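Side-chain contacts in protein-tyrosine phosphatase mitochondrial 1 (Mus musculus, PDB 3RGO), which dephosphorylates phosphatidylglycerophosphate to phosphatidylglycerol, an essential step on the way to cardiolipin in mitochondria, and also acts on phosphotyrosine and phosphoserine of proteins: residues K17-T20 and R21-L25; T47-E50 and W51-G55. All coordinates share one frame; numbering follows the deposited sequence.

Interaction 1: residues K17-T20 and R21-L25; sequences KNMT and RRLVL
N18 meets R22 through a water molecule. The water donates a short bond to the carbonyl O of N18 and accepts from the amide N of R22 at 3.0 Å, joining the turn before the helix to one of its first-turn amides. M19 follows with a direct backbone bond, its O taking the amide N of L23 at 3.0 Å and lying nearly in line with it (N-H...O 168°). L23 also covers this oxygen with carbon. Its CG stands anti to its own carbonyl carbon (chi1 -71°), which swings the branch back toward the start of the helix and sets CG 3.5 Å from M19 O. CD1 goes on alongside the M19 side chain, 4.2 Å from CB. M19 and L23 both lean on Y2 of strand 2-4, so the turn and this flank of helix 20-26 pack against strand 2-4, an outermost strand of the sheet. The helix belongs to the connection between the parallel strands 9-12 and 29-35 of the phosphatase domain, where strand 91-95 lies between them. T20, at the head of the helix, folds its hydroxyl back on the preceding turn. OG1 sits beside the backbone N and donates to K17 O at 2.8 Å, tilted 30° from the carbonyl plane. The amide N of T20 comes to that oxygen from the same face at 3.3 Å. OG1 also bonds to N46 ND2, tying the turn to a neighbouring loop. The T20 carbonyl points down the helix and accepts the amide N of V24 at 3.0 Å, while V24 CG2 rests 3.3 Å from the same O. Further out, the guanidinium of R21 has L25 CD1 over one face, toward its rim.

Interaction 2: residues T47-E50 and W51-G55; sequences TSKE and WKKAG
The carbonyl O of S48 takes two amides of the next turn: K52 N at 3.1 Å, and W51 N by a weak, strongly bent bond. W51 N bonds better to T47 O, at 3.2 Å. The same oxygen lies 3.1 Å from CD1 of the indole, obliquely to the ring, while S48 CA stands at the ring edge near its plane. With CG anti to the carbonyl carbon (chi1 -79°), the indole turns off the helix and reaches N46, V56 and Q58. With an alanine here the indole is gone, and a gap would probably open between the helix and strand 57-61, leaving V56 and Q58 without the ring they touch. T47 and E50 form a capping box at the start of helix 48-53, the helix of the beta-alpha-beta unit between strands 29-35 and 57-61. E50 N bonds to T47 OG1 at 3.1 Å; in return T47 N donates to E50 OE1 at 2.9 Å, and OE1 accepts through the lone pair facing away from the other carboxylate oxygen. On the outer flank K52, bent at chi3 (-51°), lays CE 3.8 Å from K49 CA, its hydrocarbon chain running along the backbone. The helix ends in a Schellman motif, where G55, at positive phi, donates its N to K52 O at 2.7 Å.

In the fold
Interaction 1 covers the start and most of helix 20-26, interaction 2 the whole of helix 48-53 with both its ends; their centres lie 11 Å apart. They meet where T20 CG2 packs 3.5 Å from A54 CB and V24 CG1 lies near A54 O, while CE of K17 packs against the carboxylate of E50. Interaction 1 is partly buried, with L23 and V24 buried; interaction 2 is a surface contact in which W51 is the one buried residue. Their helix starts differ in chemistry: a threonine hydroxyl folded back on a carbonyl and a bridging water in 17-25, a reciprocal capping box in 47-55. Both lie away from the predicted phosphocysteine residue, C96.

Interaction 1: residues K17-T20 and R21-L25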
loop_
_atom_site.group_PDB
_atom_site.type_symbol
_atom_site.label_atom_id
_atom_site.label_comp_id
_atom_site.label_asym_id
_atom_site.label_seq_id
_atom_site.Cartn_x
_atom_site.Cartn_y
_atom_site.Cartn_z
ATOM N N LYS A 17 -2.855 -13.573 -11.368
ATOM C CA LYS A 17 -3.399 -13.243 -12.680
ATOM C C LYS A 17 -4.918 -13.416 -12.724
ATOM O O LYS A 17 -5.640 -12.563 -13.248
ATOM C CB LYS A 17 -2.769 -14.136 -13.748
ATOM C CG LYS A 17 -1.264 -14.019 -13.864
ATOM C CD LYS A 17 -0.871 -13.056 -14.964
ATOM C CE LYS A 17 0.453 -13.463 -15.585
ATOM N NZ LYS A 17 0.390 -14.857 -16.095
ATOM N N ASN A 18 -5.392 -14.527 -12.164
ATOM C CA ASN A 18 -6.798 -14.906 -12.248
ATOM C C ASN A 18 -7.742 -14.007 -11.453
ATOM O O ASN A 18 -8.951 -14.001 -11.696
ATOM C CB ASN A 18 -6.981 -16.361 -11.801
ATOM C CG ASN A 18 -7.051 -16.500 -10.289
ATOM O OD1 ASN A 18 -6.027 -16.622 -9.616
ATOM N ND2 ASN A 18 -8.265 -16.478 -9.749
ATOM N N MET A 19 -7.193 -13.256 -10.502
ATOM C CA MET A 19 -8.000 -12.408 -9.628
ATOM C C MET A 19 -8.317 -11.064 -10.273
ATOM O O MET A 19 -9.220 -10.350 -9.834
ATOM C CB MET A 19 -7.276 -12.181 -8.300
ATOM C CG MET A 19 -6.950 -13.462 -7.552
ATOM S SD MET A 19 -5.870 -13.160 -6.144
ATOM C CE MET A 19 -6.826 -11.934 -5.252
ATOM N N THR A 20 -7.561 -10.728 -11.311
ATOM C CA THR A 20 -7.686 -9.447 -11.998
ATOM C C THR A 20 -9.134 -9.023 -12.221
ATOM O O THR A 20 -9.522 -7.908 -11.879
ATOM C CB THR A 20 -6.964 -9.485 -13.357
ATOM O OG1 THR A 20 -5.572 -9.739 -13.146
ATOM C CG2 THR A 20 -7.127 -8.165 -14.095
ATOM N N ARG A 21 -9.928 -9.917 -12.800
ATOM C CA ARG A 21 -11.311 -9.603 -13.139
ATOM C C ARG A 21 -12.121 -9.169 -11.920
ATOM O O ARG A 21 -12.789 -8.132 -11.939
ATOM C CB ARG A 21 -11.975 -10.809 -13.817
ATOM C CG ARG A 21 -13.438 -10.600 -14.161
ATOM C CD ARG A 21 -14.013 -11.814 -14.887
ATOM N NE ARG A 21 -15.411 -11.612 -15.255
ATOM C CZ ARG A 21 -16.439 -11.845 -14.444
ATOM N NH1 ARG A 21 -16.226 -12.287 -13.212
ATOM N NH2 ARG A 21 -17.681 -11.631 -14.862
ATOM N N ARG A 22 -12.061 -9.971 -10.863
ATOM C CA ARG A 22 -12.781 -9.677 -9.628
ATOM C C ARG A 22 -12.325 -8.361 -8.997
ATOM O O ARG A 22 -13.143 -7.559 -8.544
ATOM C CB ARG A 22 -12.595 -10.822 -8.631
ATOM C CG ARG A 22 -12.918 -10.458 -7.191
ATOM C CD ARG A 22 -14.221 -11.092 -6.731
ATOM N NE ARG A 22 -14.423 -10.924 -5.295
ATOM C CZ ARG A 22 -15.356 -11.558 -4.591
ATOM N NH1 ARG A 22 -16.179 -12.408 -5.192
ATOM N NH2 ARG A 22 -15.465 -11.343 -3.287
ATOM N N LEU A 23 -11.014 -8.145 -8.966
ATOM C CA LEU A 23 -10.459 -6.948 -8.346
ATOM C C LEU A 23 -10.929 -5.670 -9.034
ATOM O O LEU A 23 -11.272 -4.690 -8.374
ATOM C CB LEU A 23 -8.931 -7.009 -8.336
ATOM C CG LEU A 23 -8.336 -8.025 -7.362
ATOM C CD1 LEU A 23 -6.821 -8.097 -7.508
ATOM C CD2 LEU A 23 -8.731 -7.671 -5.936
ATOM N N VAL A 24 -10.947 -5.691 -10.362
ATOM C CA VAL A 24 -11.293 -4.510 -11.145
ATOM C C VAL A 24 -12.797 -4.231 -11.158
ATOM O O VAL A 24 -13.228 -3.100 -10.943
ATOM C CB VAL A 24 -10.786 -4.639 -12.596
ATOM C CG1 VAL A 24 -11.325 -3.504 -13.454
ATOM C CG2 VAL A 24 -9.265 -4.667 -12.623
ATOM N N LEU A 25 -13.590 -5.267 -11.408
ATOM C CA LEU A 25 -15.036 -5.111 -11.506
ATOM C C LEU A 25 -15.704 -4.975 -10.138
ATOM O O LEU A 25 -16.551 -4.105 -9.938
ATOM C CB LEU A 25 -15.645 -6.286 -12.274
ATOM C CG LEU A 25 -15.119 -6.480 -13.697
ATOM C CD1 LEU A 25 -15.604 -7.797 -14.276
ATOM C CD2 LEU A 25 -15.529 -5.315 -14.581
HETATM O O HOH W 1 -11.106 -12.762 -11.362
#

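Interaction 2: residues T47-E50 and W51-G55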
loop_
_atom_site.group_PDB
_atom_site.type_symbol
_atom_site.label_atom_id
_atom_site.label_comp_id
_atom_site.label_asym_id
_atom_site.label_seq_id
_atom_site.Cartn_x
_atom_site.Cartn_y
_atom_site.Cartn_z
ATOM N N THR A 47 1.957 -8.742 -15.353
ATOM C CA THR A 47 3.012 -7.801 -15.666
ATOM C C THR A 47 2.377 -6.424 -15.595
ATOM O O THR A 47 1.174 -6.305 -15.357
ATOM C CB THR A 47 3.535 -8.021 -17.080
ATOM O OG1 THR A 47 2.436 -7.955 -17.996
ATOM C CG2 THR A 47 4.195 -9.387 -17.191
ATOM N N SER A 48 3.172 -5.382 -15.804
ATOM C CA SER A 48 2.634 -4.028 -15.796
ATOM C C SER A 48 1.670 -3.829 -16.961
ATOM O O SER A 48 0.684 -3.098 -16.846
ATOM C CB SER A 48 3.759 -2.997 -15.863
ATOM O OG SER A 48 3.230 -1.685 -15.807
ATOM N N LYS A 49 1.963 -4.484 -18.081
ATOM C CA LYS A 49 1.124 -4.385 -19.269
ATOM C C LYS A 49 -0.200 -5.126 -19.099
ATOM O O LYS A 49 -1.240 -4.652 -19.545
ATOM C CB LYS A 49 1.874 -4.886 -20.507
ATOM C CG LYS A 49 2.937 -5.929 -20.211
ATOM C CD LYS A 49 2.691 -7.225 -20.976
ATOM C CE LYS A 49 3.748 -8.269 -20.643
ATOM N NZ LYS A 49 3.467 -9.582 -21.286
ATOM N N GLU A 50 -0.162 -6.285 -18.448
ATOM C CA GLU A 50 -1.387 -7.026 -18.165
ATOM C C GLU A 50 -2.289 -6.233 -17.219
ATOM O O GLU A 50 -3.509 -6.403 -17.214
ATOM C CB GLU A 50 -1.071 -8.413 -17.601
ATOM C CG GLU A 50 -0.479 -9.371 -18.635
ATOM C CD GLU A 50 -0.086 -10.710 -18.044
ATOM O OE1 GLU A 50 0.628 -10.728 -17.020
ATOM O OE2 GLU A 50 -0.486 -11.748 -18.613
ATOM N N TRP A 51 -1.688 -5.354 -16.426
ATOM C CA TRP A 51 -2.472 -4.442 -15.604
ATOM C C TRP A 51 -3.108 -3.343 -16.462
ATOM O O TRP A 51 -4.291 -3.033 -16.311
ATOM C CB TRP A 51 -1.615 -3.822 -14.497
ATOM C CG TRP A 51 -1.383 -4.715 -13.307
ATOM C CD1 TRP A 51 -0.179 -5.158 -12.835
ATOM C CD2 TRP A 51 -2.379 -5.259 -12.431
ATOM N NE1 TRP A 51 -0.364 -5.941 -11.721
ATOM C CE2 TRP A 51 -1.705 -6.019 -11.452
ATOM C CE3 TRP A 51 -3.773 -5.173 -12.377
ATOM C CZ2 TRP A 51 -2.379 -6.692 -10.434
ATOM C CZ3 TRP A 51 -4.440 -5.844 -11.367
ATOM C CH2 TRP A 51 -3.742 -6.593 -10.409
ATOM N N LYS A 52 -2.315 -2.750 -17.352
ATOM C CA LYS A 52 -2.826 -1.729 -18.263
ATOM C C LYS A 52 -4.053 -2.238 -19.014
ATOM O O LYS A 52 -5.070 -1.547 -19.095
ATOM C CB LYS A 52 -1.756 -1.308 -19.273
ATOM C CG LYS A 52 -0.581 -0.542 -18.685
ATOM C CD LYS A 52 0.264 0.080 -19.791
ATOM C CE LYS A 52 0.646 -0.954 -20.844
ATOM N NZ LYS A 52 1.394 -0.351 -21.982
ATOM N N LYS A 53 -3.940 -3.444 -19.564
ATOM C CA LYS A 53 -5.035 -4.077 -20.295
ATOM C C LYS A 53 -6.335 -4.055 -19.495
ATOM O O LYS A 53 -7.408 -3.802 -20.043
ATOM C CB LYS A 53 -4.678 -5.524 -20.655
ATOM C CG LYS A 53 -3.941 -5.694 -21.978
ATOM C CD LYS A 53 -2.588 -4.999 -21.969
ATOM C CE LYS A 53 -1.746 -5.403 -23.171
ATOM N NZ LYS A 53 -0.385 -4.795 -23.124
ATOM N N ALA A 54 -6.230 -4.328 -18.199
ATOM C CA ALA A 54 -7.396 -4.339 -17.322
ATOM C C ALA A 54 -7.741 -2.937 -16.840
ATOM O O ALA A 54 -8.668 -2.753 -16.054
ATOM C CB ALA A 54 -7.165 -5.269 -16.140
ATOM N N GLY A 55 -6.981 -1.951 -17.304
ATOM C CA GLY A 55 -7.248 -0.564 -16.968
ATOM C C GLY A 55 -6.734 -0.139 -15.602
ATOM O O GLY A 55 -7.214 0.841 -15.034
#